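Local structure of type II restriction enzyme NlaIV (Neisseria lactamica, 6QM2) at residues 215-218 with 219-223; 233-236 with 237-240. The protein recognises the double-stranded DNA sequence GGNNCC and cleaves it after the third base, leaving blunt ends with terminal 5'-phosphates. All coordinates share one frame; numbering follows the deposited sequence.

Interaction 1. Residues 215-218 with 219-223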
loop_
_atom_site.group_PDB
_atom_site.type_symbol
_atom_site.label_atom_id
_atom_site.label_comp_id
_atom_site.label_asym_id
_atom_site.label_seq_id
_atom_site.Cartn_x
_atom_site.Cartn_y
_atom_site.Cartn_z
ATOM N N TRP A 215 -34.619 18.826 6.000
ATOM C CA TRP A 215 -34.114 17.597 5.347
ATOM C C TRP A 215 -35.178 16.607 4.849
ATOM O O TRP A 215 -35.075 16.114 3.724
ATOM C CB TRP A 215 -33.126 16.850 6.272
ATOM C CG TRP A 215 -32.154 15.989 5.526
ATOM C CD1 TRP A 215 -30.889 16.331 5.157
ATOM C CD2 TRP A 215 -32.370 14.656 5.042
ATOM N NE1 TRP A 215 -30.296 15.297 4.468
ATOM C CE2 TRP A 215 -31.184 14.258 4.381
ATOM C CE3 TRP A 215 -33.448 13.761 5.100
ATOM C CZ2 TRP A 215 -31.044 12.998 3.783
ATOM C CZ3 TRP A 215 -33.313 12.508 4.501
ATOM C CH2 TRP A 215 -32.116 12.139 3.853
ATOM N N LYS A 216 -36.175 16.309 5.685
ATOM C CA LYS A 216 -37.212 15.316 5.351
ATOM C C LYS A 216 -38.030 15.745 4.136
ATOM O O LYS A 216 -38.189 14.974 3.186
ATOM C CB LYS A 216 -38.146 15.093 6.545
ATOM C CG LYS A 216 -39.187 13.987 6.371
ATOM C CD LYS A 216 -40.212 14.013 7.503
ATOM C CE LYS A 216 -41.549 13.417 7.084
ATOM N NZ LYS A 216 -41.420 12.003 6.643
ATOM N N ARG A 217 -38.543 16.976 4.184
ATOM C CA ARG A 217 -39.346 17.542 3.097
ATOM C C ARG A 217 -38.516 17.621 1.814
ATOM O O ARG A 217 -38.925 17.103 0.773
ATOM C CB ARG A 217 -39.886 18.928 3.490
ATOM C CG ARG A 217 -40.937 19.515 2.546
ATOM C CD ARG A 217 -41.357 20.929 2.951
ATOM N NE ARG A 217 -40.219 21.858 3.015
ATOM C CZ ARG A 217 -39.629 22.457 1.971
ATOM N NH1 ARG A 217 -40.047 22.254 0.721
ATOM N NH2 ARG A 217 -38.596 23.275 2.180
ATOM N N LYS A 218 -37.338 18.235 1.908
ATOM C CA LYS A 218 -36.429 18.371 0.762
ATOM C C LYS A 218 -36.107 17.036 0.093
ATOM O O LYS A 218 -36.004 16.972 -1.134
ATOM C CB LYS A 218 -35.121 19.064 1.168
ATOM C CG LYS A 218 -35.290 20.534 1.521
ATOM C CD LYS A 218 -33.967 21.286 1.533
ATOM C CE LYS A 218 -33.430 21.505 0.127
ATOM N NZ LYS A 218 -32.435 22.609 0.088
ATOM N N PHE A 219 -35.948 15.983 0.894
ATOM C CA PHE A 219 -35.691 14.647 0.358
ATOM C C PHE A 219 -36.922 14.051 -0.330
ATOM O O PHE A 219 -36.805 13.478 -1.418
ATOM C CB PHE A 219 -35.203 13.675 1.440
ATOM C CG PHE A 219 -35.018 12.279 0.926
ATOM C CD1 PHE A 219 -33.857 11.927 0.254
ATOM C CD2 PHE A 219 -36.034 11.332 1.045
ATOM C CE1 PHE A 219 -33.693 10.646 -0.262
ATOM C CE2 PHE A 219 -35.881 10.050 0.530
ATOM C CZ PHE A 219 -34.707 9.706 -0.124
ATOM N N GLU A 220 -38.082 14.152 0.320
ATOM C CA GLU A 220 -39.318 13.555 -0.209
ATOM C C GLU A 220 -39.772 14.200 -1.524
ATOM O O GLU A 220 -40.293 13.507 -2.399
ATOM C CB GLU A 220 -40.444 13.583 0.838
ATOM C CG GLU A 220 -40.270 12.545 1.941
ATOM C CD GLU A 220 -41.394 12.541 2.969
ATOM O OE1 GLU A 220 -42.104 13.562 3.104
ATOM O OE2 GLU A 220 -41.561 11.512 3.661
ATOM N N GLU A 221 -39.565 15.513 -1.656
ATOM C CA GLU A 221 -39.818 16.227 -2.917
ATOM C C GLU A 221 -38.847 15.808 -4.015
ATOM O O GLU A 221 -39.247 15.609 -5.166
ATOM C CB GLU A 221 -39.740 17.739 -2.715
ATOM C CG GLU A 221 -40.916 18.296 -1.930
ATOM C CD GLU A 221 -40.760 19.761 -1.564
ATOM O OE1 GLU A 221 -41.594 20.255 -0.774
ATOM O OE2 GLU A 221 -39.813 20.421 -2.052
ATOM N N ALA A 222 -37.575 15.681 -3.650
ATOM C CA ALA A 222 -36.543 15.223 -4.575
ATOM C C ALA A 222 -36.767 13.783 -5.022
ATOM O O ALA A 222 -36.544 13.460 -6.184
ATOM C CB ALA A 222 -35.171 15.367 -3.948
ATOM N N TYR A 223 -37.199 12.913 -4.112
ATOM C CA TYR A 223 -37.534 11.537 -4.493
ATOM C C TYR A 223 -38.706 11.528 -5.474
ATOM O O TYR A 223 -38.704 10.755 -6.436
ATOM C CB TYR A 223 -37.859 10.666 -3.275
ATOM C CG TYR A 223 -37.816 9.187 -3.587
ATOM C CD1 TYR A 223 -36.617 8.475 -3.527
ATOM C CD2 TYR A 223 -38.968 8.500 -3.960
ATOM C CE1 TYR A 223 -36.568 7.120 -3.823
ATOM C CE2 TYR A 223 -38.933 7.144 -4.258
ATOM C CZ TYR A 223 -37.731 6.456 -4.189
ATOM O OH TYR A 223 -37.689 5.109 -4.486
#

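Interaction 2. Residues 233-236 with 237-240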
loop_
_atom_site.group_PDB
_atom_site.type_symbol
_atom_site.label_atom_id
_atom_site.label_comp_id
_atom_site.label_asym_id
_atom_site.label_seq_id
_atom_site.Cartn_x
_atom_site.Cartn_y
_atom_site.Cartn_z
ATOM N N ILE A 233 -41.011 8.628 4.592
ATOM C CA ILE A 233 -39.906 8.326 5.497
ATOM C C ILE A 233 -40.448 8.362 6.924
ATOM O O ILE A 233 -40.867 9.421 7.389
ATOM C CB ILE A 233 -38.752 9.354 5.353
ATOM C CG1 ILE A 233 -38.253 9.423 3.899
ATOM C CG2 ILE A 233 -37.607 9.034 6.313
ATOM C CD1 ILE A 233 -37.827 8.094 3.299
ATOM N N PRO A 234 -40.449 7.215 7.630
ATOM C CA PRO A 234 -40.938 7.252 9.016
ATOM C C PRO A 234 -40.018 8.046 9.944
ATOM O O PRO A 234 -38.840 8.230 9.628
ATOM C CB PRO A 234 -40.969 5.775 9.419
ATOM C CG PRO A 234 -39.974 5.111 8.533
ATOM C CD PRO A 234 -39.997 5.866 7.238
ATOM N N ARG A 235 -40.563 8.532 11.059
ATOM C CA ARG A 235 -39.745 9.171 12.095
ATOM C C ARG A 235 -38.857 8.102 12.720
ATOM O O ARG A 235 -39.310 6.980 12.943
ATOM C CB ARG A 235 -40.607 9.833 13.172
ATOM C CG ARG A 235 -41.303 11.113 12.729
ATOM C CD ARG A 235 -41.811 11.935 13.916
ATOM N NE ARG A 235 -42.554 11.122 14.897
ATOM C CZ ARG A 235 -42.187 10.852 16.162
ATOM N NH1 ARG A 235 -42.980 10.088 16.915
ATOM N NH2 ARG A 235 -41.059 11.327 16.702
ATOM N N TRP A 236 -37.595 8.442 12.979
ATOM C CA TRP A 236 -36.632 7.476 13.526
ATOM C C TRP A 236 -37.047 6.981 14.909
ATOM O O TRP A 236 -36.903 5.796 15.212
ATOM C CB TRP A 236 -35.225 8.075 13.586
ATOM C CG TRP A 236 -34.204 7.158 14.205
ATOM C CD1 TRP A 236 -33.511 7.365 15.364
ATOM C CD2 TRP A 236 -33.776 5.887 13.704
ATOM N NE1 TRP A 236 -32.667 6.307 15.610
ATOM C CE2 TRP A 236 -32.811 5.384 14.607
ATOM C CE3 TRP A 236 -34.103 5.128 12.576
ATOM C CZ2 TRP A 236 -32.173 4.154 14.420
ATOM C CZ3 TRP A 236 -33.467 3.898 12.387
ATOM C CH2 TRP A 236 -32.513 3.426 13.307
ATOM N N HIS A 237 -37.572 7.888 15.730
ATOM C CA HIS A 237 -38.051 7.548 17.071
ATOM C C HIS A 237 -39.055 6.382 17.077
ATOM O O HIS A 237 -38.992 5.522 17.953
ATOM C CB HIS A 237 -38.667 8.780 17.746
ATOM C CG HIS A 237 -38.898 8.612 19.215
ATOM N ND1 HIS A 237 -37.903 8.806 20.150
ATOM C CD2 HIS A 237 -40.009 8.270 19.912
ATOM C CE1 HIS A 237 -38.391 8.590 21.358
ATOM N NE2 HIS A 237 -39.667 8.264 21.242
ATOM N N GLU A 238 -39.959 6.353 16.098
ATOM C CA GLU A 238 -40.951 5.273 15.979
ATOM C C GLU A 238 -40.339 3.917 15.616
ATOM O O GLU A 238 -40.778 2.892 16.137
ATOM C CB GLU A 238 -42.040 5.630 14.949
ATOM C CG GLU A 238 -42.931 6.808 15.333
ATOM C CD GLU A 238 -43.690 6.597 16.637
ATOM O OE1 GLU A 238 -43.770 7.554 17.438
ATOM O OE2 GLU A 238 -44.196 5.476 16.873
ATOM N N ILE A 239 -39.338 3.912 14.735
ATOM C CA ILE A 239 -38.760 2.659 14.210
ATOM C C ILE A 239 -37.432 2.235 14.845
ATOM O O ILE A 239 -36.948 1.134 14.568
ATOM C CB ILE A 239 -38.582 2.697 12.670
ATOM C CG1 ILE A 239 -37.654 3.839 12.222
ATOM C CG2 ILE A 239 -39.936 2.815 11.988
ATOM C CD1 ILE A 239 -37.050 3.617 10.852
ATOM N N ALA A 240 -36.853 3.094 15.685
ATOM C CA ALA A 240 -35.541 2.831 16.300
ATOM C C ALA A 240 -35.467 1.487 17.017
ATOM O O ALA A 240 -34.458 0.792 16.905
ATOM C CB ALA A 240 -35.159 3.953 17.259
#

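Interaction 1. Residues 215-218 with 219-223
Trp215 and Phe219, Lys216 and Glu220, and Arg217 and Glu221 form three successive i to i+4 pairs along the first turns of the amphipathic helix 215-227, near the C-terminal end of this nuclease of the PD-(D/E)XK superfamily. The backbone follows the alpha-helical pattern, as in the bond from Glu221 N to Arg217 O. On the buried face the two aromatic side chains run alongside each other and point the same way. Their planes are only 5° apart, but the rings are slid so far that they barely overlap. What sits over the Trp215 six-membered ring is instead Phe219 CB, a CH-pi contact 4.2 Å from the centroid. Helices 107-116 and 191-204 pack against the indole, and the latter also meets Phe219 through Val195.

On a flank beside the chain at Ile233, Lys216 NZ forms a salt bridge with Glu220 OE2, 3.0 Å away, arriving from above the carboxylate plane; both atoms also bind the backbone of Ile233, which probably helps to fix this pair. Arg217 and Glu221 lie on the exposed side. A bend at chi3 (57°) turns the guanidinium back toward the carboxylate, and Arg217 NH1 meets the syn side of Glu221 OE1 at 2.9 Å, with the oxygen near the guanidinium plane.

Interaction 2. Residues 233-236 with 237-240
Arg235 and Glu238 are joined by a salt bridge across the start of the short helix 236-239, where Arg235 holds the N-cap position and the chain turns into a single helical turn near the C-terminus. Arg235 NH1 lies 2.7 Å from Glu238 OE1, with the guanidinium and carboxylate planes 59° apart. Glu238 makes this reach by folding back at chi2 (-60°), while the arginine bends at chi3. The other terminal nitrogen, Arg235 NH2, rests against His237 CB at 3.6 Å.

Backbone acceptors are served less cleanly. Arg235 O receives a weak, bent bond from Glu238 N at 3.3 Å. Trp236 O takes two weak bonds, from Ile239 N at 3.1 Å and from Ala240 N at 2.7 Å, so one carbonyl serves two successive amides as the turn closes. Just ahead of the helix, Pro234 O accepts a hydrogen bond from Ser196 OG, which ties the incoming chain to helix 191-204.

The indole of Trp236 is buried, with Phe188 and Tyr243 among its neighbours. Ile239 CD1 lies 3.7 Å from Trp236 CE3, on the six-membered ring, and Pro234 CG meets that same methyl. On one face of the indole lies Ala240 CB, a CH-pi contact 4.0 Å from the centroid of the five-membered ring and 20° off its normal.

How the interactions relate
Both interactions are local contacts, one within a helix and the other at the start of one, and both pair a buried tryptophan with an exposed arginine-glutamate bridge. Interaction 1 is partly buried and lies within a regular helix, whereas interaction 2 is a surface contact at a helix start, with weaker backbone bonds. Helix 191-204 packs against both, and the two meet directly at Ile233: its N lies 3.1 Å from Glu220 OE2, a probable hydrogen bond, and its O 2.7 Å from Lys216 NZ, while Ile233 CD1 touches Phe219 CE2. The Lys216-Glu220 salt bridge thus faces the segment leading into helix 236-239.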